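Local atomic coordinates of Rd1NTF2_05_I64F_A80G_T94P_D101K_L106W (Synthetic construct, PDB entry 6W3F), a protein that is a computationally designed NTF2-like protein with no assigned natural activity, its curved sheet and helices probably built to frame a designed pocket. Residues I11-L14 with L15-R19. Residues are numbered along the deposited sequence; the frame is centred on the assembly and turned at random.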
# COMPACT_ATOMS: atom_id res chain seq x y z
N ILE A 11 -0.36 7.43 2.62
CA ILE A 11 -0.50 6.34 3.58
C ILE A 11 -1.93 6.30 4.13
O ILE A 11 -2.54 5.24 4.21
CB ILE A 11 0.53 6.48 4.72
CG1 ILE A 11 1.94 6.32 4.13
CG2 ILE A 11 0.31 5.45 5.82
CD1 ILE A 11 3.05 6.67 5.04
N LYS A 12 -2.47 7.45 4.53
CA LYS A 12 -3.80 7.47 5.13
C LYS A 12 -4.88 7.09 4.12
O LYS A 12 -5.81 6.32 4.43
CB LYS A 12 -4.09 8.84 5.74
CG LYS A 12 -5.47 8.90 6.43
CD LYS A 12 -5.64 10.18 7.24
CE LYS A 12 -6.86 10.09 8.17
NZ LYS A 12 -8.09 9.68 7.42
N THR A 13 -4.81 7.66 2.92
CA THR A 13 -5.77 7.30 1.88
C THR A 13 -5.74 5.79 1.67
O THR A 13 -6.77 5.11 1.74
CB THR A 13 -5.46 8.04 0.58
OG1 THR A 13 -5.53 9.45 0.81
CG2 THR A 13 -6.45 7.66 -0.54
N LEU A 14 -4.53 5.25 1.49
CA LEU A 14 -4.40 3.82 1.22
C LEU A 14 -4.95 3.01 2.39
O LEU A 14 -5.71 2.05 2.19
CB LEU A 14 -2.96 3.45 0.94
CG LEU A 14 -2.67 2.88 -0.44
CD1 LEU A 14 -1.26 2.31 -0.57
CD2 LEU A 14 -3.72 1.82 -0.82
N LEU A 15 -4.58 3.38 3.62
CA LEU A 15 -5.03 2.62 4.79
C LEU A 15 -6.54 2.67 4.93
O LEU A 15 -7.18 1.66 5.26
CB LEU A 15 -4.38 3.17 6.06
CG LEU A 15 -2.92 2.83 6.37
CD1 LEU A 15 -2.48 3.56 7.64
CD2 LEU A 15 -2.75 1.32 6.50
N ASP A 16 -7.13 3.84 4.72
CA ASP A 16 -8.58 3.96 4.81
C ASP A 16 -9.28 3.17 3.71
O ASP A 16 -10.32 2.55 3.95
CB ASP A 16 -8.97 5.44 4.77
CG ASP A 16 -8.57 6.18 6.04
OD1 ASP A 16 -8.11 5.51 6.99
OD2 ASP A 16 -8.71 7.42 6.10
N ILE A 17 -8.73 3.15 2.49
CA ILE A 17 -9.31 2.30 1.45
C ILE A 17 -9.27 0.84 1.88
O ILE A 17 -10.28 0.12 1.84
CB ILE A 17 -8.59 2.53 0.11
CG1 ILE A 17 -8.92 3.93 -0.43
CG2 ILE A 17 -8.96 1.44 -0.89
CD1 ILE A 17 -8.12 4.34 -1.64
N MET A 18 -8.11 0.38 2.36
CA MET A 18 -8.00 -1.03 2.72
C MET A 18 -8.89 -1.38 3.91
O MET A 18 -9.54 -2.42 3.91
CB MET A 18 -6.54 -1.38 3.02
CG MET A 18 -5.71 -1.46 1.76
SD MET A 18 -3.97 -1.62 2.10
CE MET A 18 -3.34 -1.81 0.45
N ARG A 19 -8.92 -0.52 4.93
CA ARG A 19 -9.81 -0.74 6.06
C ARG A 19 -11.26 -0.85 5.61
O ARG A 19 -12.01 -1.71 6.09
CB ARG A 19 -9.65 0.38 7.08
CG ARG A 19 -8.34 0.31 7.86
CD ARG A 19 -8.08 1.57 8.69
NE ARG A 19 -6.79 1.53 9.38
CZ ARG A 19 -6.16 2.61 9.84
NH1 ARG A 19 -6.70 3.82 9.70
NH2 ARG A 19 -5.00 2.49 10.46
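Asp16 OD2 receives Lys12 NZ at 2.7 Å on its syn lone pair, the side facing the other carboxylate oxygen, in a salt bridge that spans one helical turn: the familiar i, i+4 pairing of opposite charges on a helix surface. Lys12 reaches it by running out nearly straight and then bending at its last torsion (chi4 -52°), which swings the ammonium back to the carboxylate. Asp16 OD1 lies 3.5 Å from Arg19 NH1, a longer salt bridge that extends the network by an i, i+3 step, one cation to each oxygen; Arg19 NH2 also bonds Ile63 O. With an alanine at Asp16, the lysine ammonium is likely to lose its carboxylate and turn more freely, and Arg19 NH1 its weaker contact. The backbone carries the i, i+4 hydrogen bonds of an alpha-helix, including Leu15 N to Ile11 O at 2.8 Å. Apolar side chains pair at the same spacing: Ile11 CG2 lies alongside Leu15 CD1 at 3.8 Å, while CD2 of the buried Leu14 meets Met18 CE at 3.9 Å. Within the NTF2-like fold, Leu14 packs helix 6-20 on Met98 and Phe100 of strand 90-103, Ile11 meets Phe65 of strand 62-73, and Leu14, Ile17 and Met18 all touch Leu26 of helix 23-28.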